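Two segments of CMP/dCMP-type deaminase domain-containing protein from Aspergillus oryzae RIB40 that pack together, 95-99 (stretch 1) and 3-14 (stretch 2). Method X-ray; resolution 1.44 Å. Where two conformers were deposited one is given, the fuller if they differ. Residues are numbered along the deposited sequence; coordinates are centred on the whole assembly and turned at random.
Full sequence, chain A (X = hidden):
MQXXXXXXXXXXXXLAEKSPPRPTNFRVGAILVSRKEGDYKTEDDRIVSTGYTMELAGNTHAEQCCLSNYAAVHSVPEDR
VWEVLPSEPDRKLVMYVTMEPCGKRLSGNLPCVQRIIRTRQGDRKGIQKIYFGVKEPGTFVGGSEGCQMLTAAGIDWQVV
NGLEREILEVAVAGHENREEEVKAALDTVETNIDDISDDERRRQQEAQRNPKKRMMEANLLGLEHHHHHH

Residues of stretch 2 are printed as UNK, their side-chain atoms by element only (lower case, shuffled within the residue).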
# COMPACT_ATOMS: atom_id res chain seq x y z
N MET A 95 -6.65 1.13 -3.02
CA MET A 95 -5.76 0.70 -1.95
C MET A 95 -5.28 1.90 -1.15
O MET A 95 -4.77 2.87 -1.72
CB MET A 95 -4.58 -0.10 -2.48
CG MET A 95 -3.74 -0.68 -1.35
SD MET A 95 -2.29 -1.61 -1.89
CE MET A 95 -3.05 -3.19 -2.29
N TYR A 96 -5.48 1.83 0.16
CA TYR A 96 -4.86 2.76 1.10
C TYR A 96 -3.60 2.12 1.65
O TYR A 96 -3.55 0.92 1.92
CB TYR A 96 -5.81 3.04 2.26
CG TYR A 96 -7.03 3.84 1.88
CD1 TYR A 96 -8.20 3.22 1.43
CD2 TYR A 96 -7.02 5.23 1.97
CE1 TYR A 96 -9.32 3.96 1.07
CE2 TYR A 96 -8.13 5.99 1.61
CZ TYR A 96 -9.28 5.35 1.17
OH TYR A 96 -10.37 6.09 0.82
N VAL A 97 -2.55 2.93 1.79
CA VAL A 97 -1.28 2.43 2.31
C VAL A 97 -0.58 3.60 2.98
O VAL A 97 -0.68 4.73 2.50
CB VAL A 97 -0.46 1.76 1.18
CG1 VAL A 97 -0.24 2.72 0.03
CG2 VAL A 97 0.85 1.22 1.69
N THR A 98 0.09 3.36 4.11
CA THR A 98 0.61 4.51 4.85
C THR A 98 1.68 5.24 4.05
O THR A 98 1.71 6.48 4.04
CB THR A 98 1.11 4.14 6.25
OG1 THR A 98 2.15 3.15 6.17
CG2 THR A 98 -0.03 3.64 7.13
N MET A 99 2.56 4.51 3.35
CA MET A 99 3.63 5.12 2.58
C MET A 99 3.45 4.85 1.09
O MET A 99 2.77 3.90 0.70
CB MET A 99 4.99 4.59 3.05
CG MET A 99 5.28 4.84 4.53
SD MET A 99 6.95 4.42 5.03
CE MET A 99 7.89 5.76 4.30
N UNK A 3 -13.13 12.47 2.29
CA UNK A 3 -13.44 12.58 3.72
C UNK A 3 -13.15 11.34 4.59
O UNK A 3 -12.76 11.49 5.74
c UNK A 3 -14.86 13.12 3.96
o UNK A 3 -15.79 12.08 4.22
N UNK A 4 -13.33 10.11 4.07
CA UNK A 4 -12.97 8.94 4.86
C UNK A 4 -11.50 8.57 4.79
O UNK A 4 -11.08 7.60 5.44
c UNK A 4 -13.80 7.83 4.21
c UNK A 4 -13.80 8.20 2.78
c UNK A 4 -13.98 9.71 2.80
N UNK A 5 -10.70 9.31 4.01
CA UNK A 5 -9.35 8.86 3.70
C UNK A 5 -8.46 8.88 4.92
O UNK A 5 -7.66 7.95 5.11
c UNK A 5 -9.65 9.82 1.39
c UNK A 5 -10.03 10.88 0.64
n UNK A 5 -10.88 10.41 -0.33
c UNK A 5 -11.01 9.11 -0.19
n UNK A 5 -10.27 8.72 0.83
c UNK A 5 -8.76 9.72 2.58
N UNK A 6 -8.57 9.91 5.75
CA UNK A 6 -7.77 9.97 6.96
C UNK A 6 -8.07 8.80 7.88
O UNK A 6 -7.15 8.21 8.47
c UNK A 6 -8.01 11.30 7.68
N UNK A 7 -9.34 8.42 8.01
CA UNK A 7 -9.68 7.30 8.88
C UNK A 7 -9.11 6.00 8.34
O UNK A 7 -8.56 5.19 9.11
c UNK A 7 -13.47 4.81 11.13
c UNK A 7 -11.60 6.11 10.07
c UNK A 7 -11.20 7.19 9.06
n UNK A 7 -12.27 4.17 11.76
c UNK A 7 -13.10 5.85 10.08
N UNK A 8 -9.21 5.77 7.03
CA UNK A 8 -8.59 4.58 6.46
C UNK A 8 -7.09 4.56 6.71
O UNK A 8 -6.51 3.51 7.01
c UNK A 8 -12.64 2.69 3.99
c UNK A 8 -10.19 3.87 4.61
o UNK A 8 -13.85 2.10 3.68
c UNK A 8 -12.43 4.03 3.70
c UNK A 8 -11.21 4.61 4.01
c UNK A 8 -8.87 4.50 4.96
c UNK A 8 -10.44 2.52 4.89
c UNK A 8 -11.65 1.94 4.58
N UNK A 9 -6.43 5.72 6.60
CA UNK A 9 -4.99 5.73 6.82
C UNK A 9 -4.64 5.46 8.27
O UNK A 9 -3.63 4.82 8.55
c UNK A 9 -3.73 8.40 4.35
c UNK A 9 -4.28 7.06 4.78
c UNK A 9 -4.36 7.02 6.30
c UNK A 9 -3.44 5.92 4.19
N UNK A 10 -5.47 5.93 9.21
CA UNK A 10 -5.25 5.59 10.62
C UNK A 10 -5.40 4.09 10.84
O UNK A 10 -4.65 3.49 11.61
n UNK A 10 -8.15 8.51 12.47
n UNK A 10 -8.14 10.54 11.37
c UNK A 10 -6.71 8.51 12.72
n UNK A 10 -10.11 9.39 11.64
c UNK A 10 -6.22 6.36 11.51
c UNK A 10 -8.80 9.48 11.83
c UNK A 10 -5.92 7.85 11.60
N UNK A 11 -6.37 3.47 10.16
CA UNK A 11 -6.53 2.03 10.24
C UNK A 11 -5.33 1.31 9.63
O UNK A 11 -4.88 0.29 10.15
o UNK A 11 -10.32 1.56 8.35
c UNK A 11 -9.09 2.08 10.32
o UNK A 11 -11.45 2.21 10.11
c UNK A 11 -10.38 1.94 9.53
c UNK A 11 -7.84 1.61 9.56
N UNK A 12 -4.79 1.87 8.54
CA UNK A 12 -3.58 1.31 7.96
C UNK A 12 -2.42 1.42 8.94
O UNK A 12 -1.58 0.51 9.03
s UNK A 12 -4.23 1.68 5.25
c UNK A 12 -3.24 2.12 6.71
N UNK A 13 -2.36 2.52 9.69
CA UNK A 13 -1.28 2.68 10.66
C UNK A 13 -1.40 1.65 11.78
O UNK A 13 -0.38 1.11 12.24
c UNK A 13 -1.24 4.11 11.20
c UNK A 13 1.25 4.37 11.04
c UNK A 13 0.02 4.54 11.93
c UNK A 13 -0.14 5.98 12.38
N UNK A 14 -2.62 1.35 12.21
CA UNK A 14 -2.80 0.31 13.22
C UNK A 14 -2.31 -1.04 12.71
O UNK A 14 -1.71 -1.82 13.46
c UNK A 14 -4.28 0.23 13.59
o UNK A 14 -4.62 1.36 14.36

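Position 3 carries one carbon and then one oxygen, out of reach of stretch 1: Ser3, a small polar residue at home in solvent. At position 4 three carbons close a ring onto the backbone nitrogen, which marks Pro4; it needs no amide hydrogen just ahead of the helix, and its O accepts a bond from N of position 8 at 3.1 Å.

Position 5 bears one carbon and a five-membered ring of three carbons and two nitrogens, and a ring nitrogen meets the hydroxyl of Tyr96, so it is His5. Its ND1 lies 2.6 Å from OH of Tyr96, a hydrogen bond in which either atom could be the donor. The two rings meet rim to rim, which brings these polar edges together.

The single carbon at position 6 points away from the strand: Ala6, compact and helix-compatible. Position 7 has four carbons in a row ending in nitrogen, hence Lys7, whose long chain suits an exposed site beyond reach of stretch 1.

At position 8 one carbon leads to a six-carbon ring bearing an oxygen, and the ring overlaps that of Tyr96. This is Tyr8. The rings form an offset stack, centroids 4.5 Å apart and planes at 18°, while CB of Tyr8 sits over the Tyr96 face, 3.5 Å from its centroid.

Position 9 shows four carbons forked at the second, and one branch end reaches Val97 and Tyr96: Leu9. A buried site beside apolar atoms of Tyr96 suits this branched hydrocarbon. Although its CA-to-CB bond runs sideways, its end comes nearer, placing CD2 3.4 Å from O of Val97 and 4.2 Å from CB of Tyr96.

Position 10 has three carbons, a nitrogen, and a carbon carrying two more nitrogens, with no contact to stretch 1: Arg10, its CA-to-CB bond pointing away, its charged end suited to an exposed site. At position 11 the third of three carbons carries two oxygens; this is Glu11, and its OE2 forms a salt bridge with NZ of Lys7 at 2.7 Å, one helical turn back.

At position 12 one carbon bears a sulfur that lies against Tyr96: Cys12. Small enough for a buried site facing the strand, it sets SG 3.6 Å from CB of Tyr96 and its CB 3.6 Å from CG2 of Thr98.

Position 13, again four carbons forked at the second, with a branch end near Thr98, is Leu13; its CD1 lies 4.2 Å from CG2 of Thr98, an apolar neighbour for a buried side chain. Position 14, one carbon and one oxygen, is Ser14, its CA-to-CB bond pointing away, a small polar group fit for solvent.

The contact centres on Tyr96, which points toward the helix and receives Tyr8 over one ring face, with His5 and Leu9 at its edge. Cys12 and Leu13 extend the packing to Thr98, while Met95 and Met99 point away. Helix and strand cross at -59°, their axes approaching to 7.8 Å.

Stretch 2, residues 3-14: SPHAKYLRECLS
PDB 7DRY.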